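Local atomic coordinates of BAG family molecular chaperone regulator 4 (Arabidopsis thaliana, PDB entry 4HWH), a protein that binds the ATPase domain of HSP70/HSC70 chaperones through its BAG domain and, as a co-chaperone, probably regulates programmed cell death and stress responses. Residues V22-A27 with T32-R37; M41-L46 with E78-L83; L51-I56 with A68-I73. All blocks are in the same frame, centred on the assembly; numbering follows the deposited sequence.

Contact 1 of 3, residues V22-A27 with T32-R37; sequences VALEVA and TQVAVR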
ATOM      1  N   VAL A  22      -8.172  -0.917  -4.252  1.00 21.44           N
ATOM      2  CA  VAL A  22      -9.137  -1.071  -5.337  1.00 23.56           C
ATOM      3  C   VAL A  22     -10.562  -1.017  -4.784  1.00 18.18           C
ATOM      4  O   VAL A  22     -11.435  -0.362  -5.356  1.00 19.76           O
ATOM      5  CB  VAL A  22      -8.910  -2.369  -6.144  1.00 21.57           C
ATOM      6  CG1 VAL A  22     -10.056  -2.594  -7.124  1.00 24.91           C
ATOM      7  CG2 VAL A  22      -7.585  -2.299  -6.890  1.00 20.02           C
ATOM      8  N   ALA A  23     -10.785  -1.685  -3.657  1.00 18.37           N
ATOM      9  CA  ALA A  23     -12.098  -1.659  -3.015  1.00 18.83           C
ATOM     10  C   ALA A  23     -12.524  -0.231  -2.675  1.00 21.98           C
ATOM     11  O   ALA A  23     -13.684   0.136  -2.849  1.00 21.90           O
ATOM     12  CB  ALA A  23     -12.109  -2.536  -1.765  1.00 19.66           C
ATOM     13  N   LEU A  24     -11.590   0.577  -2.183  1.00 20.21           N
ATOM     14  CA  LEU A  24     -11.916   1.967  -1.874  1.00 22.76           C
ATOM     15  C   LEU A  24     -12.244   2.736  -3.152  1.00 22.57           C
ATOM     16  O   LEU A  24     -13.172   3.544  -3.182  1.00 23.76           O
ATOM     17  CB  LEU A  24     -10.775   2.647  -1.117  1.00 22.24           C
ATOM     18  CG  LEU A  24     -10.479   2.077   0.270  1.00 21.77           C
ATOM     19  CD1 LEU A  24      -9.220   2.695   0.846  1.00 21.89           C
ATOM     20  CD2 LEU A  24     -11.670   2.293   1.204  1.00 22.55           C
ATOM     21  N   GLU A  25     -11.481   2.488  -4.209  1.00 15.32           N
ATOM     22  CA  GLU A  25     -11.742   3.165  -5.471  1.00 21.02           C
ATOM     23  C   GLU A  25     -13.118   2.817  -6.013  1.00 21.62           C
ATOM     24  O   GLU A  25     -13.823   3.679  -6.545  1.00 23.06           O
ATOM     25  CB  GLU A  25     -10.702   2.812  -6.527  1.00 28.01           C
ATOM     26  CG  GLU A  25     -11.109   3.338  -7.888  1.00 41.61           C
ATOM     27  CD  GLU A  25     -10.202   2.893  -9.009  1.00 47.45           C
ATOM     28  OE1 GLU A  25      -9.392   1.966  -8.796  1.00 44.40           O
ATOM     29  OE2 GLU A  25     -10.315   3.476 -10.110  1.00 42.39           O
ATOM     30  N   VAL A  26     -13.481   1.542  -5.894  1.00 19.21           N
ATOM     31  CA  VAL A  26     -14.777   1.066  -6.355  1.00 23.68           C
ATOM     32  C   VAL A  26     -15.902   1.721  -5.562  1.00 21.73           C
ATOM     33  O   VAL A  26     -16.906   2.157  -6.130  1.00 21.72           O
ATOM     34  CB  VAL A  26     -14.879  -0.470  -6.247  1.00 23.01           C
ATOM     35  CG1 VAL A  26     -16.320  -0.925  -6.429  1.00 23.52           C
ATOM     36  CG2 VAL A  26     -13.967  -1.135  -7.274  1.00 22.40           C
ATOM     37  N   ALA A  27     -15.726   1.806  -4.247  1.00 21.31           N
ATOM     38  CA  ALA A  27     -16.718   2.454  -3.396  1.00 23.37           C
ATOM     39  C   ALA A  27     -16.949   3.901  -3.838  1.00 27.03           C
ATOM     40  O   ALA A  27     -18.088   4.335  -4.013  1.00 29.07           O
ATOM     41  CB  ALA A  27     -16.285   2.397  -1.939  1.00 25.35           C
ATOM     42  N   THR A  32     -20.300   6.167  -3.143  1.00 33.72           N
ATOM     43  CA  THR A  32     -20.326   6.098  -1.684  1.00 35.28           C
ATOM     44  C   THR A  32     -19.364   7.108  -1.058  1.00 42.81           C
ATOM     45  O   THR A  32     -18.254   7.321  -1.552  1.00 36.48           O
ATOM     46  CB  THR A  32     -19.995   4.688  -1.161  1.00 46.51           C
ATOM     47  OG1 THR A  32     -18.615   4.395  -1.406  1.00 62.58           O
ATOM     48  CG2 THR A  32     -20.861   3.646  -1.843  1.00 45.33           C
ATOM     49  N   GLN A  33     -19.802   7.733   0.032  1.00 52.66           N
ATOM     50  CA  GLN A  33     -18.969   8.688   0.751  1.00 60.97           C
ATOM     51  C   GLN A  33     -18.019   7.951   1.690  1.00 56.56           C
ATOM     52  O   GLN A  33     -18.413   7.506   2.767  1.00 59.79           O
ATOM     53  CB  GLN A  33     -19.836   9.675   1.535  1.00 70.86           C
ATOM     54  CG  GLN A  33     -19.053  10.800   2.194  1.00 85.40           C
ATOM     55  CD  GLN A  33     -19.950  11.796   2.907  1.00 94.54           C
ATOM     56  OE1 GLN A  33     -21.175  11.671   2.884  1.00 97.10           O
ATOM     57  NE2 GLN A  33     -19.342  12.791   3.543  1.00 98.47           N
ATOM     58  N   VAL A  34     -16.766   7.820   1.264  1.00 42.06           N
ATOM     59  CA  VAL A  34     -15.765   7.078   2.018  1.00 30.03           C
ATOM     60  C   VAL A  34     -15.103   7.950   3.082  1.00 31.99           C
ATOM     61  O   VAL A  34     -14.600   9.036   2.784  1.00 31.79           O
ATOM     62  CB  VAL A  34     -14.685   6.499   1.084  1.00 29.05           C
ATOM     63  CG1 VAL A  34     -13.588   5.823   1.886  1.00 25.10           C
ATOM     64  CG2 VAL A  34     -15.310   5.522   0.094  1.00 33.12           C
ATOM     65  N   ALA A  35     -15.111   7.468   4.322  1.00 27.97           N
ATOM     66  CA  ALA A  35     -14.508   8.192   5.442  1.00 30.68           C
ATOM     67  C   ALA A  35     -13.027   8.454   5.196  1.00 28.75           C
ATOM     68  O   ALA A  35     -12.316   7.590   4.690  1.00 28.82           O
ATOM     69  CB  ALA A  35     -14.696   7.415   6.735  1.00 32.12           C
ATOM     70  N   VAL A  36     -12.560   9.644   5.562  1.00 26.67           N
ATOM     71  CA  VAL A  36     -11.162   9.996   5.351  1.00 27.88           C
ATOM     72  C   VAL A  36     -10.202   8.996   6.008  1.00 28.49           C
ATOM     73  O   VAL A  36      -9.110   8.748   5.491  1.00 23.88           O
ATOM     74  CB  VAL A  36     -10.851  11.433   5.838  1.00 37.77           C
ATOM     75  CG1 VAL A  36     -11.151  11.577   7.322  1.00 36.95           C
ATOM     76  CG2 VAL A  36      -9.404  11.797   5.541  1.00 45.75           C
ATOM     77  N   ARG A  37     -10.608   8.410   7.131  1.00 27.98           N
ATOM     78  CA  ARG A  37      -9.727   7.479   7.838  1.00 26.14           C
ATOM     79  C   ARG A  37      -9.377   6.245   7.005  1.00 20.22           C
ATOM     80  O   ARG A  37      -8.327   5.640   7.208  1.00 22.51           O
ATOM     81  CB  ARG A  37     -10.307   7.058   9.195  1.00 26.96           C
ATOM     82  CG  ARG A  37     -11.472   6.084   9.117  1.00 28.19           C
ATOM     83  CD  ARG A  37     -11.620   5.303  10.417  1.00 35.01           C
ATOM     84  NE  ARG A  37     -12.807   4.453  10.407  1.00 36.15           N
ATOM     85  CZ  ARG A  37     -13.965   4.790  10.963  1.00 36.37           C
ATOM     86  NH1 ARG A  37     -14.088   5.956  11.582  1.00 38.37           N
ATOM     87  NH2 ARG A  37     -14.997   3.960  10.905  1.00 38.21           N
TER

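Contact 2 of 3, residues M41-L46 with E78-L83; sequences MAAELL and EAVDKL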
ATOM      1  N   MET A  41      -5.637   5.349   6.850  1.00 20.11           N
ATOM      2  CA  MET A  41      -5.190   4.053   7.349  1.00 18.62           C
ATOM      3  C   MET A  41      -4.462   3.266   6.262  1.00 19.40           C
ATOM      4  O   MET A  41      -3.441   2.630   6.531  1.00 19.42           O
ATOM      5  CB  MET A  41      -6.361   3.232   7.891  1.00 20.06           C
ATOM      6  CG  MET A  41      -6.866   3.675   9.250  1.00 21.63           C
ATOM      7  SD  MET A  41      -8.033   2.472   9.930  1.00 23.88           S
ATOM      8  CE  MET A  41      -9.427   2.692   8.831  1.00 21.30           C
ATOM      9  N   ALA A  42      -4.984   3.296   5.039  1.00 14.86           N
ATOM     10  CA  ALA A  42      -4.318   2.598   3.939  1.00 15.57           C
ATOM     11  C   ALA A  42      -2.922   3.181   3.720  1.00 16.98           C
ATOM     12  O   ALA A  42      -1.951   2.447   3.524  1.00 21.80           O
ATOM     13  CB  ALA A  42      -5.146   2.680   2.654  1.00 20.25           C
ATOM     14  N   ALA A  43      -2.828   4.506   3.752  1.00 19.82           N
ATOM     15  CA  ALA A  43      -1.542   5.168   3.566  1.00 19.42           C
ATOM     16  C   ALA A  43      -0.596   4.796   4.706  1.00 20.75           C
ATOM     17  O   ALA A  43       0.577   4.491   4.481  1.00 21.43           O
ATOM     18  CB  ALA A  43      -1.724   6.685   3.482  1.00 21.14           C
ATOM     19  N   GLU A  44      -1.112   4.809   5.930  1.00 19.61           N
ATOM     20  CA  GLU A  44      -0.303   4.466   7.092  1.00 19.52           C
ATOM     21  C   GLU A  44       0.226   3.032   7.016  1.00 19.20           C
ATOM     22  O   GLU A  44       1.394   2.772   7.314  1.00 19.62           O
ATOM     23  CB  GLU A  44      -1.102   4.668   8.383  1.00 19.87           C
ATOM     24  CG  GLU A  44      -0.534   3.929   9.591  1.00 19.37           C
ATOM     25  CD  GLU A  44       0.842   4.423  10.004  1.00 23.88           C
ATOM     26  OE1 GLU A  44       1.229   5.540   9.601  1.00 23.35           O
ATOM     27  OE2 GLU A  44       1.542   3.691  10.737  1.00 22.01           O
ATOM     28  N   LEU A  45      -0.634   2.098   6.623  1.00 19.37           N
ATOM     29  CA  LEU A  45      -0.228   0.702   6.601  1.00 13.61           C
ATOM     30  C   LEU A  45       0.801   0.454   5.505  1.00 17.82           C
ATOM     31  O   LEU A  45       1.693  -0.376   5.658  1.00 18.56           O
ATOM     32  CB  LEU A  45      -1.437  -0.219   6.451  1.00 18.34           C
ATOM     33  CG  LEU A  45      -2.359  -0.242   7.675  1.00 20.10           C
ATOM     34  CD1 LEU A  45      -3.601  -1.074   7.395  1.00 16.53           C
ATOM     35  CD2 LEU A  45      -1.616  -0.771   8.900  1.00 21.38           C
ATOM     36  N   LEU A  46       0.677   1.185   4.403  1.00 16.79           N
ATOM     37  CA  LEU A  46       1.678   1.124   3.346  1.00 20.19           C
ATOM     38  C   LEU A  46       3.026   1.636   3.850  1.00 21.29           C
ATOM     39  O   LEU A  46       4.068   1.065   3.542  1.00 20.69           O
ATOM     40  CB  LEU A  46       1.218   1.921   2.127  1.00 17.66           C
ATOM     41  CG  LEU A  46       0.093   1.267   1.324  1.00 19.45           C
ATOM     42  CD1 LEU A  46      -0.526   2.263   0.352  1.00 28.01           C
ATOM     43  CD2 LEU A  46       0.605   0.036   0.583  1.00 19.22           C
ATOM     44  N   GLU A  78       0.541   6.729  -4.251  1.00 28.65           N
ATOM     45  CA  GLU A  78       0.056   7.726  -5.197  1.00 29.38           C
ATOM     46  C   GLU A  78      -1.422   7.512  -5.494  1.00 31.48           C
ATOM     47  O   GLU A  78      -2.196   8.464  -5.539  1.00 30.57           O
ATOM     48  CB  GLU A  78       0.869   7.679  -6.492  1.00 34.61           C
ATOM     49  CG  GLU A  78       2.318   8.100  -6.317  1.00 52.43           C
ATOM     50  CD  GLU A  78       3.082   8.131  -7.627  1.00 61.75           C
ATOM     51  OE1 GLU A  78       2.456   7.928  -8.689  1.00 58.91           O
ATOM     52  OE2 GLU A  78       4.311   8.359  -7.590  1.00 64.30           O
ATOM     53  N   ALA A  79      -1.814   6.257  -5.688  1.00 26.90           N
ATOM     54  CA  ALA A  79      -3.213   5.940  -5.950  1.00 27.86           C
ATOM     55  C   ALA A  79      -4.107   6.369  -4.785  1.00 26.22           C
ATOM     56  O   ALA A  79      -5.200   6.895  -4.993  1.00 27.11           O
ATOM     57  CB  ALA A  79      -3.381   4.457  -6.239  1.00 22.57           C
ATOM     58  N   VAL A  80      -3.637   6.148  -3.560  1.00 23.97           N
ATOM     59  CA  VAL A  80      -4.402   6.535  -2.376  1.00 19.37           C
ATOM     60  C   VAL A  80      -4.524   8.054  -2.272  1.00 25.52           C
ATOM     61  O   VAL A  80      -5.606   8.578  -1.998  1.00 28.98           O
ATOM     62  CB  VAL A  80      -3.792   5.958  -1.083  1.00 19.65           C
ATOM     63  CG1 VAL A  80      -4.461   6.567   0.147  1.00 23.42           C
ATOM     64  CG2 VAL A  80      -3.934   4.432  -1.072  1.00 19.34           C
ATOM     65  N   ASP A  81      -3.417   8.757  -2.494  1.00 26.92           N
ATOM     66  CA  ASP A  81      -3.432  10.219  -2.499  1.00 34.52           C
ATOM     67  C   ASP A  81      -4.491  10.735  -3.465  1.00 37.05           C
ATOM     68  O   ASP A  81      -5.258  11.644  -3.142  1.00 39.96           O
ATOM     69  CB  ASP A  81      -2.066  10.776  -2.911  1.00 37.82           C
ATOM     70  CG  ASP A  81      -1.004  10.545  -1.864  1.00 47.19           C
ATOM     71  OD1 ASP A  81      -1.359  10.428  -0.674  1.00 49.30           O
ATOM     72  OD2 ASP A  81       0.189  10.487  -2.232  1.00 56.46           O
ATOM     73  N   LYS A  82      -4.523  10.145  -4.656  1.00 33.83           N
ATOM     74  CA  LYS A  82      -5.452  10.566  -5.697  1.00 40.83           C
ATOM     75  C   LYS A  82      -6.895  10.368  -5.252  1.00 44.12           C
ATOM     76  O   LYS A  82      -7.728  11.252  -5.428  1.00 40.51           O
ATOM     77  CB  LYS A  82      -5.187   9.805  -6.999  1.00 42.16           C
ATOM     78  CG  LYS A  82      -4.022  10.346  -7.821  1.00 56.00           C
ATOM     79  CD  LYS A  82      -2.892  10.831  -6.927  1.00 63.99           C
ATOM     80  CE  LYS A  82      -1.570  10.916  -7.669  1.00 68.48           C
ATOM     81  NZ  LYS A  82      -0.454  11.221  -6.727  1.00 69.63           N
ATOM     82  N   LEU A  83      -7.187   9.207  -4.679  1.00 31.45           N
ATOM     83  CA  LEU A  83      -8.514   8.938  -4.139  1.00 35.86           C
ATOM     84  C   LEU A  83      -8.898   9.947  -3.067  1.00 32.59           C
ATOM     85  O   LEU A  83      -9.998  10.495  -3.082  1.00 40.22           O
ATOM     86  CB  LEU A  83      -8.578   7.534  -3.543  1.00 34.99           C
ATOM     87  CG  LEU A  83      -8.784   6.378  -4.511  1.00 40.38           C
ATOM     88  CD1 LEU A  83      -9.021   5.097  -3.728  1.00 36.35           C
ATOM     89  CD2 LEU A  83      -9.955   6.678  -5.426  1.00 46.55           C
TER

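Contact 3 of 3, residues L51-I56 with A68-I73; sequences LKLDGI and AEVRRI. With ACT (acetate ion), chain G.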
ATOM      1  N   LEU A  51       8.697   0.703   6.011  1.00 22.22           N
ATOM      2  CA  LEU A  51       9.633   0.644   7.130  1.00 23.68           C
ATOM      3  C   LEU A  51      10.183  -0.763   7.311  1.00 26.77           C
ATOM      4  O   LEU A  51      11.369  -0.946   7.584  1.00 28.04           O
ATOM      5  CB  LEU A  51       8.955   1.107   8.419  1.00 23.80           C
ATOM      6  CG  LEU A  51       8.681   2.604   8.533  1.00 29.32           C
ATOM      7  CD1 LEU A  51       7.863   2.885   9.786  1.00 32.12           C
ATOM      8  CD2 LEU A  51       9.986   3.374   8.552  1.00 30.41           C
ATOM      9  N   LYS A  52       9.313  -1.756   7.162  1.00 22.95           N
ATOM     10  CA  LYS A  52       9.723  -3.148   7.274  1.00 23.45           C
ATOM     11  C   LYS A  52      10.786  -3.469   6.225  1.00 31.18           C
ATOM     12  O   LYS A  52      11.824  -4.044   6.542  1.00 33.21           O
ATOM     13  CB  LYS A  52       8.518  -4.082   7.133  1.00 23.47           C
ATOM     14  CG  LYS A  52       8.846  -5.550   7.381  1.00 35.11           C
ATOM     15  CD  LYS A  52       7.592  -6.375   7.642  1.00 43.16           C
ATOM     16  CE  LYS A  52       7.943  -7.821   7.979  1.00 49.95           C
ATOM     17  NZ  LYS A  52       6.736  -8.669   8.203  1.00 47.22           N
ATOM     18  N   LEU A  53      10.530  -3.081   4.978  1.00 23.86           N
ATOM     19  CA  LEU A  53      11.502  -3.280   3.907  1.00 24.25           C
ATOM     20  C   LEU A  53      12.817  -2.561   4.205  1.00 30.14           C
ATOM     21  O   LEU A  53      13.892  -3.087   3.921  1.00 30.96           O
ATOM     22  CB  LEU A  53      10.938  -2.814   2.559  1.00 29.15           C
ATOM     23  CG  LEU A  53       9.806  -3.637   1.934  1.00 26.26           C
ATOM     24  CD1 LEU A  53       9.173  -2.887   0.771  1.00 27.60           C
ATOM     25  CD2 LEU A  53      10.305  -5.002   1.479  1.00 27.85           C
ATOM     26  N   ASP A  54      12.729  -1.356   4.768  1.00 27.11           N
ATOM     27  CA  ASP A  54      13.923  -0.575   5.095  1.00 29.94           C
ATOM     28  C   ASP A  54      14.858  -1.337   6.027  1.00 27.16           C
ATOM     29  O   ASP A  54      16.075  -1.166   5.975  1.00 35.41           O
ATOM     30  CB  ASP A  54      13.545   0.757   5.752  1.00 32.71           C
ATOM     31  CG  ASP A  54      12.982   1.758   4.769  1.00 36.65           C
ATOM     32  OD1 ASP A  54      13.188   1.585   3.549  1.00 35.50           O
ATOM     33  OD2 ASP A  54      12.335   2.727   5.225  1.00 31.54           O
ATOM     34  N   GLY A  55      14.282  -2.169   6.888  1.00 40.04           N
ATOM     35  CA  GLY A  55      15.055  -2.897   7.877  1.00 40.33           C
ATOM     36  C   GLY A  55      15.545  -4.251   7.401  1.00 44.60           C
ATOM     37  O   GLY A  55      16.264  -4.943   8.121  1.00 47.64           O
ATOM     38  N   ILE A  56      15.155  -4.635   6.191  1.00 42.51           N
ATOM     39  CA  ILE A  56      15.586  -5.911   5.628  1.00 43.26           C
ATOM     40  C   ILE A  56      16.926  -5.777   4.919  1.00 52.59           C
ATOM     41  O   ILE A  56      17.027  -5.129   3.878  1.00 58.41           O
ATOM     42  CB  ILE A  56      14.558  -6.480   4.634  1.00 40.31           C
ATOM     43  CG1 ILE A  56      13.243  -6.803   5.342  1.00 38.34           C
ATOM     44  CG2 ILE A  56      15.108  -7.732   3.969  1.00 43.77           C
ATOM     45  CD1 ILE A  56      12.139  -7.232   4.401  1.00 35.68           C
ATOM     46  N   ALA A  68      11.760  -3.863  -5.783  1.00 37.02           N
ATOM     47  CA  ALA A  68      10.527  -3.985  -6.549  1.00 36.46           C
ATOM     48  C   ALA A  68       9.316  -3.665  -5.676  1.00 36.29           C
ATOM     49  O   ALA A  68       8.395  -2.971  -6.101  1.00 39.57           O
ATOM     50  CB  ALA A  68      10.403  -5.382  -7.129  1.00 45.33           C
ATOM     51  N   GLU A  69       9.325  -4.171  -4.448  1.00 36.82           N
ATOM     52  CA  GLU A  69       8.210  -3.970  -3.535  1.00 28.80           C
ATOM     53  C   GLU A  69       8.122  -2.514  -3.085  1.00 33.62           C
ATOM     54  O   GLU A  69       7.034  -1.983  -2.864  1.00 29.14           O
ATOM     55  CB  GLU A  69       8.345  -4.887  -2.323  1.00 30.57           C
ATOM     56  CG  GLU A  69       7.023  -5.216  -1.678  1.00 32.69           C
ATOM     57  CD  GLU A  69       6.083  -5.924  -2.638  1.00 29.62           C
ATOM     58  OE1 GLU A  69       4.863  -5.700  -2.543  1.00 34.08           O
ATOM     59  OE2 GLU A  69       6.568  -6.696  -3.491  1.00 35.12           O
ATOM     60  N   VAL A  70       9.276  -1.869  -2.950  1.00 28.87           N
ATOM     61  CA  VAL A  70       9.299  -0.460  -2.592  1.00 26.73           C
ATOM     62  C   VAL A  70       8.567   0.351  -3.657  1.00 27.25           C
ATOM     63  O   VAL A  70       7.765   1.231  -3.341  1.00 28.05           O
ATOM     64  CB  VAL A  70      10.743   0.059  -2.416  1.00 32.63           C
ATOM     65  CG1 VAL A  70      10.763   1.583  -2.300  1.00 28.72           C
ATOM     66  CG2 VAL A  70      11.386  -0.584  -1.191  1.00 28.51           C
ATOM     67  N   ARG A  71       8.840   0.039  -4.920  1.00 27.85           N
ATOM     68  CA  ARG A  71       8.217   0.749  -6.029  1.00 34.09           C
ATOM     69  C   ARG A  71       6.712   0.503  -6.072  1.00 30.69           C
ATOM     70  O   ARG A  71       5.938   1.418  -6.348  1.00 27.50           O
ATOM     71  CB  ARG A  71       8.863   0.351  -7.362  1.00 43.12           C
ATOM     72  CG  ARG A  71      10.307   0.811  -7.501  1.00 58.80           C
ATOM     73  CD  ARG A  71      10.889   0.424  -8.853  1.00 75.42           C
ATOM     74  NE  ARG A  71      12.272   0.866  -8.999  1.00 87.47           N
ATOM     75  CZ  ARG A  71      13.009   0.667 -10.088  1.00101.20           C
ATOM     76  NH1 ARG A  71      12.495   0.029 -11.131  1.00105.55           N
ATOM     77  NH2 ARG A  71      14.260   1.104 -10.135  1.00106.18           N
ATOM     78  N   ARG A  72       6.307  -0.733  -5.790  1.00 31.27           N
ATOM     79  CA  ARG A  72       4.894  -1.088  -5.787  1.00 30.95           C
ATOM     80  C   ARG A  72       4.181  -0.258  -4.729  1.00 28.82           C
ATOM     81  O   ARG A  72       3.093   0.267  -4.956  1.00 30.95           O
ATOM     82  CB  ARG A  72       4.718  -2.589  -5.510  1.00 35.46           C
ATOM     83  CG  ARG A  72       3.654  -3.269  -6.362  1.00 52.24           C
ATOM     84  CD  ARG A  72       2.471  -3.799  -5.553  1.00 49.03           C
ATOM     85  NE  ARG A  72       2.854  -4.927  -4.709  1.00 40.01           N
ATOM     86  CZ  ARG A  72       2.054  -5.936  -4.374  1.00 33.78           C
ATOM     87  NH1 ARG A  72       2.519  -6.900  -3.592  1.00 30.06           N
ATOM     88  NH2 ARG A  72       0.804  -5.996  -4.819  1.00 27.15           N
ATOM     89  N   ILE A  73       4.813  -0.128  -3.570  1.00 27.13           N
ATOM     90  CA  ILE A  73       4.243   0.655  -2.481  1.00 19.63           C
ATOM     91  C   ILE A  73       4.098   2.130  -2.862  1.00 25.82           C
ATOM     92  O   ILE A  73       3.057   2.748  -2.623  1.00 23.64           O
ATOM     93  CB  ILE A  73       5.084   0.504  -1.198  1.00 20.44           C
ATOM     94  CG1 ILE A  73       4.899  -0.901  -0.613  1.00 22.06           C
ATOM     95  CG2 ILE A  73       4.708   1.568  -0.189  1.00 22.42           C
ATOM     96  CD1 ILE A  73       5.771  -1.188   0.604  1.00 22.43           C
TER
HETATM   97  C   ACT G 302      -0.578  -3.355  -7.438  1.00 48.87           C
HETATM   98  O   ACT G 302       0.571  -3.065  -7.843  1.00 67.06           O
HETATM   99  OXT ACT G 302      -0.666  -4.399  -6.755  1.00 41.79           O
HETATM  100  CH3 ACT G 302      -1.772  -2.503  -7.758  1.00 26.07           C

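Contact 1 of 3, residues V22-A27 with T32-R37
The peptide carbonyl of Ala27 is the flat group at which the two segments meet, and Thr32 approaches one face of it with both its hydroxyl and its backbone N-H. The contact closes the turn between helix 3-29 and helix 36-54, the first two helices of the three-helix bundle that forms this BAG domain. Thr32 OG1 donates to Ala27 O over 2.7 Å from well above the carbonyl plane, 72° out of it. Thr32 N reaches the same oxygen at 3.0 Å and lies only 29° from the plane, a more usual approach. The torsion of Thr32 accounts for the pairing: OG1 sits in the crowded position between backbone N and carbonyl carbon (chi1 69°), which keeps hydroxyl and N-H on one flank of the residue. Two donors from one residue therefore clasp a single carbonyl near the C-terminal end of helix 3-29, where the alpha carbons of Ala27 and Thr32 are 5.4 Å apart.

Beside this polar clasp runs an apolar seam. Val34 divides its methyls between two residues one helical turn apart, Leu24 and Ala27. Leu24, buried, is also touched by Glu38 and by Leu83 of helix 63-86, and its side chain crosses that of Val34 at about a right angle. Val34 CG1 lies 4.1 Å from Leu24 CD2, and Val34 CG2 lies 3.9 Å from Ala27 CB.

Contact 2 of 3, residues M41-L46 with E78-L83
Val80 is the bump of this contact, and the hollow that receives it has Ala42, Ala43 and Leu46 of the facing helix at three corners and Phe39 of the same helix at the fourth. The part within segment 41-46 can be measured from its rim atoms. Ala42 CB and Ala43 CB are 5.3 Å apart, Leu46 CD1 stands 5.2 Å from Ala42 CB, and the third side, Leu46 CD1 to Ala43 CB, is 5.5 Å. These are three nearly equidistant rim atoms, two of them alanine methyls and the third a leucine methyl.

The branched end of Val80 fits them with a division of labour. With CG1 anti to the backbone N (chi1 170°), both methyls face the other helix: Val80 CG1 meets Ala43 CB at 4.3 Å, while Val80 CG2 meets Ala42 CB, also at 4.3 Å. Leu46 bends its CG beside its own backbone N (chi1 -73°) and brings CD1 to 4.3 Å from Val80 CG2. The groups are touching but not tight, with no sign of strain, and the fit is wholly apolar.

The hole is shallow on the alanine side, and Ala43 and Val80 have the nearest alpha carbons across the segments. The axes of the short helical segments come within 9.8 Å, a usual helix-packing distance, and run at 164°, nearly antiparallel. Helix 3-29 closes the third side, with Val21 on Val80 and Leu17 on Leu46.

Phe39, one turn before Ala43, also touches Val80 and completes the four-residue surround. The i, i+3, i+4, i+7 spacing is that of knobs-into-holes packing, here in the buried core of the BAG domain's up-down-up three-helix bundle.

Contact 3 of 3, residues L51-I56 with A68-I73
Leu53 presses one methyl, CD1, into the surface of helix 63-86, where Glu69, Val70 and Ile73 receive it. The first shell is compact: Leu53 CD1 lies 3.7 Å from Val70 CG2 and 3.8 Å from Glu69 CB, with Ile73 CD1 also 3.8 Å from Leu53 CD1. Leu53 slides past Val70 in the opposite direction and crosses Glu69 at about a right angle, meeting only the aliphatic base of that glutamate.

The next shell explains how a buried glutamate fits here. Its CG stands anti to the backbone N (chi1 -154°), and a bend at chi2 carries the carboxylate away from Leu53 to Arg72, one turn on. Arg72 takes Glu69 OE1 side-on with two nitrogens: NH1 at 2.8 Å on the syn lone pair, and NE at 3.1 Å from above the carboxylate plane. Both bonds are bent, converging on one oxygen, but lie close to the guanidinium plane, which should limit its rotation.

Farther out, Arg72 NH1 also forms a salt bridge with Asp15 of helix 3-29. Arg72 NH2 donates to OXT of an acetate ion, probably from the crystallisation liquor, at 2.9 Å with an N-H...O angle of 159°; Ser18 holds the same ion. The chemistry is thus two-sided: methyl packing joins helices 36-54 and 63-86, while an ionic network tethers helix 63-86 to helix 3-29 and probably stabilises the negative charge of Glu69.

The contacts are spaced along one elongated three-helix bundle, all using helix 36-54. Contact 1, at the turn from helix 3-29, closes before contact 2 opens; contact 3 is nested inside the loop closed by contact 2. Centres of contacts 1 and 2 lie about 11 Å apart and those of contacts 2 and 3 about 15 Å, whereas contacts 1 and 3 sit about 25 Å apart on opposite sides of the chain's centre. Leu83 lies against Glu25 (contacts 1 and 2) and Ile73 against the backbone of Leu46 (contacts 2 and 3). Contacts 2 and 3 belong to the interface of helices 36-54 and 63-86, whose BAG1 equivalents engage the HSP70 ATPase domain, so these probably bind it here.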